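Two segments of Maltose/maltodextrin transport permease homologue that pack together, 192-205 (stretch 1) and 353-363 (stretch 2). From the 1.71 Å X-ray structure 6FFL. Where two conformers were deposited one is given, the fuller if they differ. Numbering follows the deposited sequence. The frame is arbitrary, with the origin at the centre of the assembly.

Stretch 1 (192-205) ALKDTFQFILKLRD
Stretch 2 353-363: SLRIQYQKVLA

How do the two backbones run? Both are helical, residues 192-205 throughout and the second stretch from 353 on through Val361, with phi/psi mostly near -65/-40 and i to i+4 hydrogen bonds. Their N-to-C directions diverge by 40° (signed -40°), and the axes approach to 11.1 Å. The register pairs Leu193 with Leu354 (CA-CA 9.6 Å), Phe197 with Tyr358 (7.3 Å) and Leu201 with Leu362 (7.4 Å).

What holds the centre? Tyr358 (chi1 t, -156°; chi2 38°) reaches across and donates from OH to Phe197 O at 2.9 Å, which also accepts Leu201 N (3.1 Å). Its ring lies nearly parallel to that of Phe197 (m, chi2 -12°), planes at 10° and centroids 4.4 Å apart, but slid so that overlap is slight; CD1 of Phe197 and CD1 of Tyr358 are 3.2 Å apart.

Which apolar contacts flank it? The four leucines point CA-to-CB sideways, but their ends come nearer, so methyls meet between the helices: Leu193 (t, p) CD2 touches Leu354 (m, t) CD2 at 3.6 Å, and Leu201 (m, t) packs CD1 on Val361 (t) CG1 and CD2 on Leu362 (m, t) CD2, each 3.8 Å.

How is the C-terminal end tied? Arg204 (t, t, p, chi4 -176°) donates NH1 to Leu362 O at 2.9 Å, while Asp205 (m) holds its guanidinium in a salt bridge, NE to OD1 2.7 Å. A water links Arg204 NH2 (3.0 Å) to Val361 O (2.8 Å).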

# COMPACT_ATOMS: atom_id res chain seq x y z
N ALA A 192 -2.96 3.08 22.52
CA ALA A 192 -2.47 3.57 21.24
C ALA A 192 -3.57 3.53 20.18
O ALA A 192 -3.76 4.49 19.43
CB ALA A 192 -1.26 2.76 20.79
N LEU A 193 -4.29 2.41 20.09
CA LEU A 193 -5.35 2.35 19.08
C LEU A 193 -6.50 3.29 19.44
O LEU A 193 -7.04 3.97 18.56
CB LEU A 193 -5.86 0.92 18.90
CG LEU A 193 -6.90 0.78 17.79
CD1 LEU A 193 -6.35 1.23 16.41
CD2 LEU A 193 -7.46 -0.64 17.73
N LYS A 194 -6.90 3.34 20.71
CA LYS A 194 -7.93 4.29 21.12
C LYS A 194 -7.52 5.71 20.75
O LYS A 194 -8.32 6.48 20.18
CB LYS A 194 -8.20 4.18 22.62
CG LYS A 194 -9.22 5.18 23.15
CD LYS A 194 -9.16 5.26 24.66
CE LYS A 194 -7.79 5.72 25.14
NZ LYS A 194 -7.81 7.15 25.56
N ASP A 195 -6.26 6.07 21.03
CA ASP A 195 -5.78 7.42 20.75
C ASP A 195 -5.74 7.70 19.25
O ASP A 195 -6.00 8.84 18.82
CB ASP A 195 -4.38 7.62 21.36
CG ASP A 195 -4.41 7.83 22.88
OD1 ASP A 195 -5.50 8.02 23.46
OD2 ASP A 195 -3.32 7.82 23.48
N THR A 196 -5.41 6.69 18.45
CA THR A 196 -5.44 6.83 17.00
C THR A 196 -6.85 7.10 16.50
O THR A 196 -7.08 8.00 15.69
CB THR A 196 -4.89 5.56 16.34
OG1 THR A 196 -3.51 5.39 16.70
CG2 THR A 196 -4.98 5.65 14.83
N PHE A 197 -7.81 6.29 16.97
CA PHE A 197 -9.21 6.55 16.67
C PHE A 197 -9.61 7.97 17.04
O PHE A 197 -10.29 8.65 16.27
CB PHE A 197 -10.11 5.56 17.44
CG PHE A 197 -10.07 4.16 16.90
CD1 PHE A 197 -9.50 3.86 15.68
CD2 PHE A 197 -10.61 3.12 17.66
CE1 PHE A 197 -9.49 2.56 15.19
CE2 PHE A 197 -10.60 1.81 17.18
CZ PHE A 197 -10.03 1.53 15.94
N GLN A 198 -9.19 8.43 18.23
CA GLN A 198 -9.61 9.75 18.67
C GLN A 198 -8.92 10.85 17.89
O GLN A 198 -9.52 11.91 17.65
CB GLN A 198 -9.38 9.92 20.17
CG GLN A 198 -10.00 8.80 21.00
CD GLN A 198 -9.90 9.02 22.51
OE1 GLN A 198 -10.91 9.05 23.21
NE2 GLN A 198 -8.67 9.16 23.01
N PHE A 199 -7.65 10.64 17.51
CA PHE A 199 -6.91 11.64 16.75
C PHE A 199 -7.60 11.95 15.44
O PHE A 199 -7.77 13.12 15.07
CB PHE A 199 -5.48 11.14 16.52
CG PHE A 199 -4.64 12.05 15.66
CD1 PHE A 199 -4.24 13.30 16.12
CD2 PHE A 199 -4.26 11.66 14.39
CE1 PHE A 199 -3.47 14.13 15.33
CE2 PHE A 199 -3.49 12.48 13.59
CZ PHE A 199 -3.10 13.71 14.06
N ILE A 200 -8.05 10.91 14.73
CA ILE A 200 -8.68 11.15 13.45
C ILE A 200 -10.09 11.72 13.64
O ILE A 200 -10.52 12.58 12.87
CB ILE A 200 -8.66 9.86 12.61
CG1 ILE A 200 -7.23 9.66 12.08
CG2 ILE A 200 -9.66 9.91 11.46
CD1 ILE A 200 -7.07 8.39 11.34
N LEU A 201 -10.81 11.29 14.68
CA LEU A 201 -12.08 11.94 14.98
C LEU A 201 -11.88 13.43 15.24
O LEU A 201 -12.71 14.26 14.84
CB LEU A 201 -12.76 11.29 16.19
CG LEU A 201 -13.43 9.94 15.99
CD1 LEU A 201 -13.95 9.46 17.33
CD2 LEU A 201 -14.57 10.06 15.01
N LYS A 202 -10.79 13.79 15.91
CA LYS A 202 -10.54 15.21 16.20
C LYS A 202 -10.27 15.97 14.91
O LYS A 202 -10.77 17.09 14.72
CB LYS A 202 -9.38 15.33 17.18
CG LYS A 202 -8.96 16.75 17.55
CD LYS A 202 -7.91 16.71 18.66
CE LYS A 202 -7.41 18.10 19.05
NZ LYS A 202 -6.58 18.70 17.97
N LEU A 203 -9.47 15.39 14.01
CA LEU A 203 -9.23 16.04 12.72
C LEU A 203 -10.53 16.29 11.97
O LEU A 203 -10.70 17.33 11.32
CB LEU A 203 -8.29 15.18 11.86
CG LEU A 203 -6.84 14.97 12.31
CD1 LEU A 203 -6.10 14.09 11.32
CD2 LEU A 203 -6.13 16.30 12.48
N ARG A 204 -11.48 15.35 12.06
CA ARG A 204 -12.72 15.46 11.29
C ARG A 204 -13.73 16.38 11.95
O ARG A 204 -14.40 17.16 11.27
CB ARG A 204 -13.33 14.06 11.08
CG ARG A 204 -14.55 14.02 10.16
CD ARG A 204 -15.29 12.67 10.26
NE ARG A 204 -16.02 12.56 11.52
CZ ARG A 204 -16.69 11.49 11.92
NH1 ARG A 204 -16.74 10.41 11.15
NH2 ARG A 204 -17.32 11.49 13.09
N ASP A 205 -13.87 16.30 13.27
CA ASP A 205 -15.02 16.89 13.95
C ASP A 205 -14.69 18.11 14.78
O ASP A 205 -15.56 18.96 14.99
CB ASP A 205 -15.68 15.85 14.86
CG ASP A 205 -16.23 14.68 14.09
OD1 ASP A 205 -16.47 14.84 12.88
OD2 ASP A 205 -16.42 13.60 14.70
N SER A 353 -10.73 -6.82 11.25
CA SER A 353 -11.32 -6.36 12.50
C SER A 353 -11.21 -4.85 12.65
O SER A 353 -12.17 -4.18 13.05
CB SER A 353 -10.66 -7.06 13.68
OG SER A 353 -11.26 -6.68 14.90
N LEU A 354 -10.04 -4.30 12.34
CA LEU A 354 -9.86 -2.85 12.44
C LEU A 354 -10.84 -2.11 11.53
O LEU A 354 -11.42 -1.09 11.92
CB LEU A 354 -8.43 -2.47 12.09
CG LEU A 354 -7.36 -2.75 13.14
CD1 LEU A 354 -5.99 -2.45 12.54
CD2 LEU A 354 -7.61 -1.90 14.39
N ARG A 355 -11.06 -2.62 10.32
CA ARG A 355 -11.96 -1.91 9.41
C ARG A 355 -13.38 -1.92 9.93
O ARG A 355 -14.07 -0.88 9.89
CB ARG A 355 -11.90 -2.52 8.01
CG ARG A 355 -12.60 -1.66 6.95
CD ARG A 355 -12.70 -2.39 5.61
NE ARG A 355 -11.38 -2.63 5.03
CZ ARG A 355 -10.78 -3.81 4.99
NH1 ARG A 355 -11.37 -4.89 5.49
NH2 ARG A 355 -9.57 -3.92 4.44
N ILE A 356 -13.85 -3.07 10.42
CA ILE A 356 -15.20 -3.16 10.95
C ILE A 356 -15.39 -2.20 12.12
O ILE A 356 -16.36 -1.43 12.16
CB ILE A 356 -15.50 -4.61 11.37
CG1 ILE A 356 -15.63 -5.51 10.14
CG2 ILE A 356 -16.77 -4.69 12.25
CD1 ILE A 356 -15.45 -6.98 10.47
N GLN A 357 -14.45 -2.20 13.07
CA GLN A 357 -14.64 -1.41 14.28
C GLN A 357 -14.54 0.08 13.99
O GLN A 357 -15.35 0.87 14.50
CB GLN A 357 -13.65 -1.83 15.36
CG GLN A 357 -13.77 -3.28 15.80
CD GLN A 357 -15.20 -3.73 16.00
OE1 GLN A 357 -16.02 -3.04 16.61
NE2 GLN A 357 -15.51 -4.92 15.49
N TYR A 358 -13.57 0.51 13.17
CA TYR A 358 -13.45 1.96 12.95
C TYR A 358 -14.59 2.48 12.09
O TYR A 358 -14.98 3.65 12.23
CB TYR A 358 -12.10 2.36 12.33
CG TYR A 358 -11.76 3.83 12.64
CD1 TYR A 358 -12.07 4.38 13.89
CD2 TYR A 358 -11.19 4.66 11.69
CE1 TYR A 358 -11.77 5.71 14.20
CE2 TYR A 358 -10.89 5.99 11.98
CZ TYR A 358 -11.18 6.51 13.24
OH TYR A 358 -10.90 7.83 13.55
N GLN A 359 -15.16 1.65 11.22
CA GLN A 359 -16.34 2.09 10.49
C GLN A 359 -17.46 2.45 11.46
O GLN A 359 -18.18 3.44 11.27
CB GLN A 359 -16.80 1.01 9.51
CG GLN A 359 -17.84 1.48 8.49
CD GLN A 359 -19.27 1.47 9.03
OE1 GLN A 359 -19.58 0.74 9.97
NE2 GLN A 359 -20.14 2.28 8.44
N LYS A 360 -17.61 1.66 12.53
CA LYS A 360 -18.66 1.93 13.50
C LYS A 360 -18.36 3.18 14.31
O LYS A 360 -19.27 3.92 14.68
CB LYS A 360 -18.82 0.73 14.43
CG LYS A 360 -19.34 -0.53 13.76
CD LYS A 360 -19.31 -1.68 14.76
CE LYS A 360 -19.91 -2.95 14.19
NZ LYS A 360 -19.88 -4.05 15.19
N VAL A 361 -17.08 3.41 14.63
CA VAL A 361 -16.69 4.64 15.31
C VAL A 361 -17.02 5.85 14.44
O VAL A 361 -17.65 6.81 14.88
CB VAL A 361 -15.19 4.62 15.65
CG1 VAL A 361 -14.79 5.95 16.28
CG2 VAL A 361 -14.88 3.48 16.56
N LEU A 362 -16.55 5.82 13.19
CA LEU A 362 -16.78 6.96 12.30
C LEU A 362 -18.25 7.16 12.01
O LEU A 362 -18.69 8.30 11.79
CB LEU A 362 -16.00 6.78 11.00
CG LEU A 362 -14.48 6.82 11.19
CD1 LEU A 362 -13.79 6.58 9.88
CD2 LEU A 362 -14.02 8.14 11.80
N ALA A 363 -19.05 6.09 12.01
CA ALA A 363 -20.48 6.22 11.84
C ALA A 363 -21.19 6.69 13.11
O ALA A 363 -22.38 6.99 13.07
CB ALA A 363 -21.10 4.89 11.38
O HOH W 1 -18.29 9.50 15.11